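GTP cyclohydrolase 1 type 2 homolog (Staphylococcus aureus subsp. aureus, PDB 3LNL) is of unknown function but binds zinc at a dinuclear centre and forms a toroidal homohexamer whose two entrances are capped by trimers of PII-like domains. Local coordinates at residues 282-287 with 303-308; 123-128 with 242-247; 167-172 with 202-207; 139-144 with 197-202. The protein carries 2 engineered substitutions. One frame throughout, in Å; residues are numbered along the deposited sequence.

Contact 1. Residues 282-287 with 303-308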
# COMPACT_ATOMS: atom_id res chain seq x y z
N ARG B 282 -18.19 16.09 -32.84
CA ARG B 282 -17.20 16.42 -31.85
C ARG B 282 -16.27 15.23 -31.57
O ARG B 282 -16.73 14.12 -31.35
CB ARG B 282 -17.86 16.91 -30.56
CG ARG B 282 -18.87 17.99 -30.80
CD ARG B 282 -19.55 18.48 -29.52
NE ARG B 282 -18.54 19.11 -28.69
CZ ARG B 282 -18.72 19.44 -27.42
NH1 ARG B 282 -19.88 19.17 -26.81
NH2 ARG B 282 -17.73 20.03 -26.76
N ILE B 283 -14.98 15.51 -31.55
CA ILE B 283 -13.91 14.55 -31.51
C ILE B 283 -13.01 14.83 -30.31
O ILE B 283 -12.53 15.93 -30.14
CB ILE B 283 -13.13 14.68 -32.83
CG1 ILE B 283 -14.12 14.37 -34.03
CG2 ILE B 283 -11.96 13.68 -32.88
CD1 ILE B 283 -13.96 15.27 -35.12
N ALA B 284 -12.78 13.84 -29.46
CA ALA B 284 -11.77 13.96 -28.41
C ALA B 284 -10.54 13.19 -28.90
O ALA B 284 -10.69 12.08 -29.44
CB ALA B 284 -12.29 13.37 -27.11
N ILE B 285 -9.36 13.74 -28.68
CA ILE B 285 -8.09 13.14 -29.14
C ILE B 285 -7.07 13.11 -28.03
O ILE B 285 -6.77 14.13 -27.42
CB ILE B 285 -7.46 13.94 -30.28
CG1 ILE B 285 -8.37 14.02 -31.50
CG2 ILE B 285 -6.12 13.28 -30.71
CD1 ILE B 285 -8.03 15.22 -32.42
N ILE B 286 -6.58 11.90 -27.72
CA ILE B 286 -5.40 11.72 -26.88
C ILE B 286 -4.42 10.83 -27.65
O ILE B 286 -4.58 9.62 -27.78
CB ILE B 286 -5.68 11.17 -25.48
CG1 ILE B 286 -6.60 12.10 -24.72
CG2 ILE B 286 -4.32 11.00 -24.70
CD1 ILE B 286 -7.03 11.62 -23.37
N GLY B 287 -3.40 11.46 -28.21
CA GLY B 287 -2.45 10.68 -28.98
C GLY B 287 -1.63 9.81 -28.08
O GLY B 287 -1.41 10.17 -26.95
N ASP B 303 -18.31 12.71 -29.58
CA ASP B 303 -18.95 11.63 -30.36
C ASP B 303 -18.04 10.44 -30.63
O ASP B 303 -18.54 9.34 -30.94
CB ASP B 303 -19.46 12.17 -31.71
CG ASP B 303 -20.48 13.32 -31.53
OD1 ASP B 303 -21.31 13.24 -30.59
OD2 ASP B 303 -20.40 14.30 -32.31
N VAL B 304 -16.71 10.66 -30.54
CA VAL B 304 -15.72 9.62 -30.77
C VAL B 304 -14.44 10.04 -30.04
O VAL B 304 -14.16 11.25 -29.86
CB VAL B 304 -15.46 9.39 -32.32
CG1 VAL B 304 -14.94 10.70 -33.01
CG2 VAL B 304 -14.49 8.21 -32.57
N PHE B 305 -13.76 9.02 -29.53
CA PHE B 305 -12.53 9.15 -28.84
C PHE B 305 -11.44 8.56 -29.72
O PHE B 305 -11.49 7.39 -30.06
CB PHE B 305 -12.58 8.44 -27.52
CG PHE B 305 -11.33 8.62 -26.69
CD1 PHE B 305 -11.01 9.86 -26.15
CD2 PHE B 305 -10.45 7.54 -26.47
CE1 PHE B 305 -9.89 10.03 -25.37
CE2 PHE B 305 -9.30 7.71 -25.72
CZ PHE B 305 -9.00 8.96 -25.16
N VAL B 306 -10.47 9.38 -30.08
CA VAL B 306 -9.38 9.00 -30.98
C VAL B 306 -8.10 8.85 -30.20
O VAL B 306 -7.67 9.78 -29.45
CB VAL B 306 -9.15 10.07 -32.07
CG1 VAL B 306 -7.94 9.68 -32.98
CG2 VAL B 306 -10.44 10.29 -32.90
N THR B 307 -7.48 7.67 -30.33
CA THR B 307 -6.25 7.38 -29.59
C THR B 307 -5.46 6.26 -30.30
O THR B 307 -5.78 5.90 -31.43
CB THR B 307 -6.56 7.04 -28.11
OG1 THR B 307 -5.37 7.14 -27.33
CG2 THR B 307 -7.15 5.62 -27.91
N GLY B 308 -4.45 5.74 -29.63
CA GLY B 308 -3.69 4.58 -30.11
C GLY B 308 -3.66 3.46 -29.11
O GLY B 308 -4.19 3.61 -28.00
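Phe305 leaves its strand with CG anti to the backbone N (chi1 -175°), which carries the ring from CB along the neighbouring segment 282-287. CD1 is the first ring atom to meet it, 3.9 Å from CB of Ala284, its partner in the parallel register. Further out, CE1 and CZ reach Ile286, whose CD1 lies in the ring plane 3.8 Å from Phe305 CZ. The ring thus offers its edge to segment 282-287, while Ala297 and Glu294 of helix 294-299 also pack on it. Alanine suits position 284 because its one methyl fits between this edge and the helix. The other face of the sheet is built from branched aliphatics lying side by side, with Ile283 CG2 3.7 Å from Val306 CG2. Between the faces run nearly straight backbone bonds, such as Val306 N to Ala284 O at 2.8 Å, entering almost along the C=O axis. Both ends carry a polar clasp. Asp303 OD2 receives Arg282 N at 2.9 Å from above the carboxylate plane, and Lys281 N as well. Thr307 OG1 donates to Ile286 O at 2.6 Å and is also bonded to Gly290 N. The two strands and the intervening helix 294-299 make a beta-alpha-beta crossover unit in the NIF3 fold, and its C-terminal strand ends approach the dinuclear zinc site.

Contact 2. Residues 123-128 with 242-247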
# COMPACT_ATOMS: atom_id res chain seq x y z
N LYS B 123 -11.58 21.92 -36.38
CA LYS B 123 -11.84 23.29 -35.97
C LYS B 123 -12.17 23.31 -34.48
O LYS B 123 -12.39 22.26 -33.87
CB LYS B 123 -13.06 23.86 -36.71
CG LYS B 123 -12.95 23.92 -38.23
CD LYS B 123 -11.86 24.86 -38.70
CE LYS B 123 -11.83 25.00 -40.20
NZ LYS B 123 -10.79 25.97 -40.55
N ASN B 124 -12.21 24.53 -33.93
CA ASN B 124 -12.66 24.79 -32.56
C ASN B 124 -11.95 23.91 -31.55
O ASN B 124 -12.58 23.26 -30.74
CB ASN B 124 -14.20 24.66 -32.47
CG ASN B 124 -14.91 25.72 -33.32
OD1 ASN B 124 -14.40 26.83 -33.50
ND2 ASN B 124 -16.08 25.39 -33.87
N ILE B 125 -10.63 23.87 -31.65
CA ILE B 125 -9.84 22.94 -30.89
C ILE B 125 -9.57 23.52 -29.50
O ILE B 125 -9.09 24.65 -29.40
CB ILE B 125 -8.48 22.68 -31.57
CG1 ILE B 125 -8.67 22.15 -32.99
CG2 ILE B 125 -7.68 21.61 -30.76
CD1 ILE B 125 -7.39 22.15 -33.85
N SER B 126 -9.91 22.79 -28.45
CA SER B 126 -9.47 23.21 -27.12
C SER B 126 -9.03 22.07 -26.24
O SER B 126 -9.50 20.93 -26.37
CB SER B 126 -10.51 24.07 -26.41
OG SER B 126 -11.67 23.40 -26.19
N ILE B 127 -8.15 22.44 -25.31
CA ILE B 127 -7.61 21.56 -24.32
C ILE B 127 -8.74 21.04 -23.46
O ILE B 127 -9.66 21.79 -23.11
CB ILE B 127 -6.54 22.28 -23.43
CG1 ILE B 127 -5.27 22.53 -24.25
CG2 ILE B 127 -6.23 21.44 -22.15
CD1 ILE B 127 -4.43 21.24 -24.59
N ILE B 128 -8.65 19.74 -23.12
CA ILE B 128 -9.56 19.12 -22.13
C ILE B 128 -8.74 18.46 -21.02
O ILE B 128 -7.48 18.41 -21.07
CB ILE B 128 -10.56 18.09 -22.79
CG1 ILE B 128 -9.79 17.02 -23.54
CG2 ILE B 128 -11.60 18.82 -23.67
CD1 ILE B 128 -10.64 15.91 -24.10
N LEU B 242 -4.45 17.03 -20.69
CA LEU B 242 -4.29 15.87 -21.57
C LEU B 242 -5.48 15.65 -22.51
O LEU B 242 -6.56 15.18 -22.10
CB LEU B 242 -3.99 14.60 -20.77
CG LEU B 242 -3.72 13.39 -21.66
CD1 LEU B 242 -2.35 13.57 -22.38
CD2 LEU B 242 -3.77 12.10 -20.87
N GLY B 243 -5.26 16.01 -23.77
CA GLY B 243 -6.20 15.84 -24.84
C GLY B 243 -6.73 17.17 -25.32
O GLY B 243 -6.56 18.21 -24.67
N VAL B 244 -7.38 17.12 -26.47
CA VAL B 244 -8.19 18.20 -26.99
C VAL B 244 -9.56 17.70 -27.39
O VAL B 244 -9.75 16.52 -27.76
CB VAL B 244 -7.55 18.90 -28.23
CG1 VAL B 244 -6.25 19.65 -27.80
CG2 VAL B 244 -7.32 17.91 -29.42
N MET B 245 -10.53 18.62 -27.37
CA MET B 245 -11.83 18.41 -28.01
C MET B 245 -11.82 19.31 -29.21
O MET B 245 -11.41 20.45 -29.09
CB MET B 245 -13.03 18.78 -27.09
CG MET B 245 -14.39 18.32 -27.64
SD MET B 245 -14.69 16.51 -27.40
CE MET B 245 -14.84 16.46 -25.58
N ALA B 246 -12.34 18.82 -30.34
CA ALA B 246 -12.46 19.62 -31.53
C ALA B 246 -13.66 19.13 -32.35
O ALA B 246 -14.35 18.20 -31.93
CB ALA B 246 -11.18 19.50 -32.33
N GLU B 247 -13.91 19.76 -33.50
CA GLU B 247 -15.00 19.35 -34.38
C GLU B 247 -14.58 19.28 -35.83
O GLU B 247 -13.64 19.98 -36.27
CB GLU B 247 -16.27 20.23 -34.27
CG GLU B 247 -16.28 21.31 -33.31
CD GLU B 247 -17.47 22.23 -33.50
OE1 GLU B 247 -18.64 21.81 -33.25
OE2 GLU B 247 -17.26 23.35 -33.99
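Lys123 opens the pairing with a two-way backbone grip on Glu247, its N reaching Glu247 O at 2.8 Å while its own O accepts Glu247 N. Its side chain bends at chi2 and leads its ammonium away. At Asn124 the chain turns a corner with left-handed helical angles (phi 52°), a conformation that asparagine tolerates well. The amide then points across to the opposite strand, where ND2 meets the anti lone pair of Glu247 OE2 in a very short hydrogen bond of 2.4 Å, almost in the amide plane. This corner shifts the register by one residue, a beta bulge. Ile125 spreads its two branches along one side of the opposite strand: CG1 lies 3.7 Å from Ala246 CB, and CG2 packs against Val244 CB. Met114, Ala117 and Lys118 of helix 112-119 lie against the same isoleucine. Ser126 restores the regular antiparallel pattern, its O taking Met245 N at 2.7 Å and its N giving to Met245 O. Ile127 sends CB away, yet CD1 returns to Val244 CG1 at 4.0 Å. At Ile128 the crowded chi1 position (57°) lays CG1 on the backbone of Gly243, 3.5 Å from its C, while CG2 rests on Met245 CB. Gly243 has a positive phi of 111° with an extended psi, a shape in which any CB would jam against Leu242 O and crowd Ile128 CG1, so glycine fits. Bulged antiparallel strands 125-142 and 240-253 thus mark where the chain leaves the NIF3 fold for the PII-like domain and where it returns.

Contact 3. Residues 167-172 with 202-207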
# COMPACT_ATOMS: atom_id res chain seq x y z
N TYR B 167 1.95 45.96 -9.91
CA TYR B 167 1.24 46.72 -8.87
C TYR B 167 -0.27 46.38 -8.79
O TYR B 167 -1.11 47.26 -8.64
CB TYR B 167 1.44 48.22 -9.12
CG TYR B 167 1.56 49.07 -7.86
CD1 TYR B 167 2.80 49.27 -7.26
CD2 TYR B 167 0.45 49.68 -7.30
CE1 TYR B 167 2.93 50.05 -6.13
CE2 TYR B 167 0.57 50.47 -6.16
CZ TYR B 167 1.81 50.65 -5.58
OH TYR B 167 1.92 51.43 -4.45
N CYS B 168 -0.58 45.09 -8.89
CA CYS B 168 -1.96 44.62 -8.92
C CYS B 168 -2.44 44.29 -7.52
O CYS B 168 -2.15 43.22 -7.00
CB CYS B 168 -2.08 43.38 -9.80
SG CYS B 168 -1.37 43.68 -11.41
N PHE B 169 -3.15 45.24 -6.93
CA PHE B 169 -3.69 45.10 -5.60
C PHE B 169 -5.18 45.37 -5.67
O PHE B 169 -5.64 46.09 -6.57
CB PHE B 169 -3.08 46.13 -4.64
CG PHE B 169 -1.63 45.88 -4.30
CD1 PHE B 169 -1.27 44.86 -3.42
CD2 PHE B 169 -0.63 46.71 -4.81
CE1 PHE B 169 0.06 44.65 -3.07
CE2 PHE B 169 0.71 46.51 -4.46
CZ PHE B 169 1.06 45.48 -3.59
N PHE B 170 -5.92 44.80 -4.73
CA PHE B 170 -7.30 45.20 -4.46
C PHE B 170 -7.43 45.72 -3.02
O PHE B 170 -6.98 45.07 -2.07
CB PHE B 170 -8.27 44.07 -4.73
CG PHE B 170 -9.69 44.45 -4.50
CD1 PHE B 170 -10.41 45.12 -5.48
CD2 PHE B 170 -10.32 44.15 -3.29
CE1 PHE B 170 -11.74 45.47 -5.25
CE2 PHE B 170 -11.65 44.51 -3.06
CZ PHE B 170 -12.36 45.16 -4.05
N GLU B 171 -8.07 46.88 -2.87
CA GLU B 171 -8.14 47.59 -1.59
C GLU B 171 -9.56 47.67 -1.00
O GLU B 171 -10.53 48.08 -1.65
CB GLU B 171 -7.56 49.00 -1.73
CG GLU B 171 -6.05 49.02 -1.63
CD GLU B 171 -5.49 50.41 -1.81
OE1 GLU B 171 -5.67 50.97 -2.91
OE2 GLU B 171 -4.86 50.94 -0.87
N SER B 172 -9.62 47.29 0.28
CA SER B 172 -10.87 47.13 1.00
C SER B 172 -10.72 48.00 2.25
O SER B 172 -9.65 48.02 2.85
CB SER B 172 -11.06 45.63 1.37
OG SER B 172 -10.24 44.74 0.56
N ILE B 202 -5.61 44.98 2.10
CA ILE B 202 -5.05 44.90 0.75
C ILE B 202 -4.94 43.41 0.35
O ILE B 202 -4.56 42.58 1.16
CB ILE B 202 -3.67 45.56 0.66
CG1 ILE B 202 -3.62 46.85 1.49
CG2 ILE B 202 -3.31 45.86 -0.80
CD1 ILE B 202 -2.31 47.67 1.34
N GLU B 203 -5.29 43.11 -0.89
CA GLU B 203 -5.23 41.74 -1.43
C GLU B 203 -4.41 41.67 -2.73
O GLU B 203 -4.37 42.62 -3.52
CB GLU B 203 -6.63 41.19 -1.71
CG GLU B 203 -7.68 41.47 -0.61
CD GLU B 203 -9.08 40.96 -0.97
OE1 GLU B 203 -10.01 41.10 -0.14
OE2 GLU B 203 -9.27 40.41 -2.08
N PHE B 204 -3.77 40.54 -2.95
CA PHE B 204 -3.10 40.27 -4.21
C PHE B 204 -2.84 38.77 -4.35
O PHE B 204 -3.02 37.98 -3.40
CB PHE B 204 -1.81 41.08 -4.34
CG PHE B 204 -0.81 40.83 -3.24
CD1 PHE B 204 0.26 39.95 -3.45
CD2 PHE B 204 -0.93 41.47 -2.02
CE1 PHE B 204 1.19 39.72 -2.45
CE2 PHE B 204 0.00 41.25 -1.02
CZ PHE B 204 1.07 40.36 -1.24
N MET B 205 -2.42 38.39 -5.55
CA MET B 205 -2.22 36.99 -5.92
C MET B 205 -0.75 36.64 -5.92
O MET B 205 0.08 37.46 -6.26
CB MET B 205 -2.81 36.74 -7.30
CG MET B 205 -4.31 36.93 -7.35
SD MET B 205 -5.16 35.79 -6.20
CE MET B 205 -4.83 34.20 -7.03
N ILE B 206 -0.44 35.43 -5.49
CA ILE B 206 0.88 34.86 -5.71
C ILE B 206 0.74 33.42 -6.21
O ILE B 206 -0.26 32.74 -5.94
CB ILE B 206 1.74 34.88 -4.41
CG1 ILE B 206 1.03 34.12 -3.28
CG2 ILE B 206 2.09 36.32 -4.01
CD1 ILE B 206 1.95 33.52 -2.22
N ASP B 207 1.74 32.97 -6.96
CA ASP B 207 1.86 31.56 -7.30
C ASP B 207 2.26 30.83 -6.03
O ASP B 207 2.79 31.44 -5.10
CB ASP B 207 2.94 31.35 -8.35
CG ASP B 207 2.64 32.06 -9.64
OD1 ASP B 207 1.45 32.38 -9.87
OD2 ASP B 207 3.58 32.31 -10.43
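Phe169 presents its ring edge to the face of Phe204 in an offset edge-to-face pair, with centroids 5.4 Å apart and planes at 82°. CE1 of Phe169 does the touching, 3.5 Å from Phe204 CD2. The rear of the same ring works too, for Phe169 CE2 stands 4.1 Å above the centre of the Tyr167 ring and covers one of its faces. CD1 of Phe169 meets the CG2 branch of Ile202 at 3.5 Å, approaching obliquely. CG of Phe204 occupies the crowded position between N and the carbonyl carbon (chi1 59°), which sets its ring beside that of Phe169, so the two aromatics point the same way from adjoining segments. Phe170 points to the other face of the sheet beside the extended side chain of Glu203, with CD2 4.1 Å from Glu203 OE2. Carbon-rich phenylalanines thus fill both faces. A buried carboxylate in such company needs partners, and Glu203 has them: OE1 forms a salt bridge with Lys201, and OE2 bonds to Tyr141 OH of the second subunit. Phe170 and Glu203 form the hydrogen-bonded antiparallel pair, Phe170 N reaching Glu203 O at 2.9 Å on an in-plane lone pair and Glu203 N returning to Phe170 O. On its other edge strand 197-207 is hydrogen-bonded to strand 125-142, while Val147 of helix 147-156 covers Ile202 and Glu171, whose OE2 is salt-bridged to Lys151. On the outer edge of strand 170-176, Phe170 and Glu171 pair with a strand of the second subunit, carrying the sheet across an interface consistent with the trimer of PII-like domains.

Contact 4. Residues 139-144 with 197-202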
# COMPACT_ATOMS: atom_id res chain seq x y z
N GLN B 139 -3.70 38.28 1.88
CA GLN B 139 -4.48 39.34 2.51
C GLN B 139 -3.68 39.91 3.68
O GLN B 139 -3.34 39.19 4.61
CB GLN B 139 -5.83 38.80 3.02
CG GLN B 139 -6.77 38.41 1.86
CD GLN B 139 -8.14 37.88 2.31
OE1 GLN B 139 -9.13 38.05 1.59
NE2 GLN B 139 -8.20 37.25 3.48
N THR B 140 -3.38 41.20 3.62
CA THR B 140 -2.83 41.92 4.76
C THR B 140 -3.74 43.10 5.15
O THR B 140 -4.53 43.59 4.34
CB THR B 140 -1.38 42.44 4.52
OG1 THR B 140 -0.62 41.48 3.76
CG2 THR B 140 -0.68 42.65 5.83
N TYR B 141 -3.62 43.50 6.41
CA TYR B 141 -4.38 44.60 6.98
C TYR B 141 -3.40 45.69 7.42
O TYR B 141 -2.42 45.39 8.10
CB TYR B 141 -5.21 44.06 8.15
CG TYR B 141 -6.13 42.94 7.72
CD1 TYR B 141 -5.66 41.64 7.61
CD2 TYR B 141 -7.46 43.19 7.39
CE1 TYR B 141 -6.50 40.61 7.20
CE2 TYR B 141 -8.31 42.17 6.99
CZ TYR B 141 -7.82 40.88 6.89
OH TYR B 141 -8.65 39.86 6.48
N ILE B 142 -3.68 46.93 7.01
CA ILE B 142 -2.70 48.03 7.13
C ILE B 142 -3.38 49.44 7.20
O ILE B 142 -4.33 49.71 6.47
CB ILE B 142 -1.67 47.95 5.96
CG1 ILE B 142 -0.39 48.73 6.29
CG2 ILE B 142 -2.29 48.41 4.63
CD1 ILE B 142 0.73 48.50 5.31
N PRO B 143 -2.89 50.34 8.08
CA PRO B 143 -3.48 51.69 8.14
C PRO B 143 -3.35 52.47 6.82
O PRO B 143 -2.37 52.29 6.09
CB PRO B 143 -2.70 52.36 9.27
CG PRO B 143 -2.22 51.24 10.10
CD PRO B 143 -1.89 50.15 9.16
N LYS B 144 -4.33 53.32 6.53
CA LYS B 144 -4.44 53.99 5.22
C LYS B 144 -3.18 54.78 4.81
O LYS B 144 -2.76 54.73 3.65
CB LYS B 144 -5.66 54.93 5.19
CG LYS B 144 -5.94 55.58 3.82
CD LYS B 144 -6.57 54.60 2.84
CE LYS B 144 -6.26 54.97 1.38
NZ LYS B 144 -4.85 54.61 0.99
N VAL B 197 -9.53 50.57 15.44
CA VAL B 197 -8.58 50.93 14.37
C VAL B 197 -9.10 50.81 12.93
O VAL B 197 -9.48 49.73 12.49
CB VAL B 197 -7.30 50.08 14.47
CG1 VAL B 197 -6.34 50.44 13.34
CG2 VAL B 197 -6.64 50.28 15.85
N ASP B 198 -9.08 51.93 12.20
CA ASP B 198 -9.42 51.96 10.78
C ASP B 198 -8.28 51.33 9.98
O ASP B 198 -7.14 51.79 10.06
CB ASP B 198 -9.61 53.40 10.29
CG ASP B 198 -10.81 54.08 10.91
OD1 ASP B 198 -11.92 53.53 10.80
OD2 ASP B 198 -10.64 55.17 11.51
N GLU B 199 -8.59 50.28 9.22
CA GLU B 199 -7.56 49.60 8.42
C GLU B 199 -7.96 49.45 6.96
O GLU B 199 -9.14 49.49 6.60
CB GLU B 199 -7.24 48.24 9.02
CG GLU B 199 -7.15 48.24 10.53
CD GLU B 199 -6.39 47.06 11.07
OE1 GLU B 199 -6.81 45.90 10.82
OE2 GLU B 199 -5.36 47.29 11.74
N VAL B 200 -6.93 49.27 6.13
CA VAL B 200 -7.11 48.89 4.74
C VAL B 200 -6.66 47.43 4.59
O VAL B 200 -5.51 47.08 4.88
CB VAL B 200 -6.32 49.81 3.77
CG1 VAL B 200 -6.47 49.32 2.35
CG2 VAL B 200 -6.82 51.25 3.88
N LYS B 201 -7.60 46.60 4.15
CA LYS B 201 -7.33 45.23 3.78
C LYS B 201 -6.90 45.21 2.31
O LYS B 201 -7.70 45.43 1.40
CB LYS B 201 -8.58 44.36 3.99
CG LYS B 201 -8.42 42.89 3.63
CD LYS B 201 -9.77 42.15 3.64
CE LYS B 201 -9.59 40.75 3.11
NZ LYS B 201 -10.77 40.23 2.36
N ILE B 202 -5.61 44.98 2.10
CA ILE B 202 -5.05 44.90 0.75
C ILE B 202 -4.94 43.41 0.35
O ILE B 202 -4.56 42.58 1.16
CB ILE B 202 -3.67 45.56 0.66
CG1 ILE B 202 -3.62 46.85 1.49
CG2 ILE B 202 -3.31 45.86 -0.80
CD1 ILE B 202 -2.31 47.67 1.34
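In the PII-like domain, strands 139-142 and 197-202 form an antiparallel pair whose packing is dense over most of its length and slack at one end. The dense part has two faces. On one, with CG1 of Ile142 anti to the backbone N (chi1 -160°), CG2 takes the crowded position between N and the carbonyl carbon and presses on Ile202 CD1 at 3.4 Å, tighter than usual carbon contact. Branched aliphatics suit this face because Val147 and Phe150 of helix 147-156 close over it. On the other, the aliphatic chain of Lys201 runs alongside the Tyr141 ring, with CG 3.4 Å from Tyr141 CE2. Tyr141 OH goes on to the third subunit, bonding to its Lys137 and Glu203. The backbone is equally close, Val200 N meeting Ile142 O at 2.7 Å. The looser end lies beyond the Ile142 and Val200 pair, where Pro143 directs its ring away from the other strand. There Lys144 is exposed and keeps contact through its methylenes, CD resting on Val200 CG2 at 3.5 Å, and its ammonium makes a long, weak ion pair with Glu195 of the second subunit. Asp198 turns its carboxylate away, as befits an exposed charge. Buried at the far end, the Lys201 ammonium, bridged to Glu203 of its own chain, is also held by Gln139, whose OE1 takes NZ at 2.8 Å from well above the carbonyl plane, 64° out of it.

Overall arrangement
All four contacts are strand pairs in one branched sheet, but they occupy separate bodies. Contacts 1 and 2 adjoin through strands 279-285 and 240-253 in the NIF3 region, near the zinc site. Contacts 3 and 4 share Ile202 and strand 197-207 in the PII-like domain, with centres 33 to 52 Å from those of the first two. Strand 125-142 serves both contact 2 and contact 4 and so links the bodies. Contact 1 is buried, parallel and largely aliphatic; contact 2 is antiparallel, partly exposed and bulged. Contacts 3 and 4, also antiparallel, are richer in aromatics and buried charges and engage other subunits, whereas the first two are touched by none.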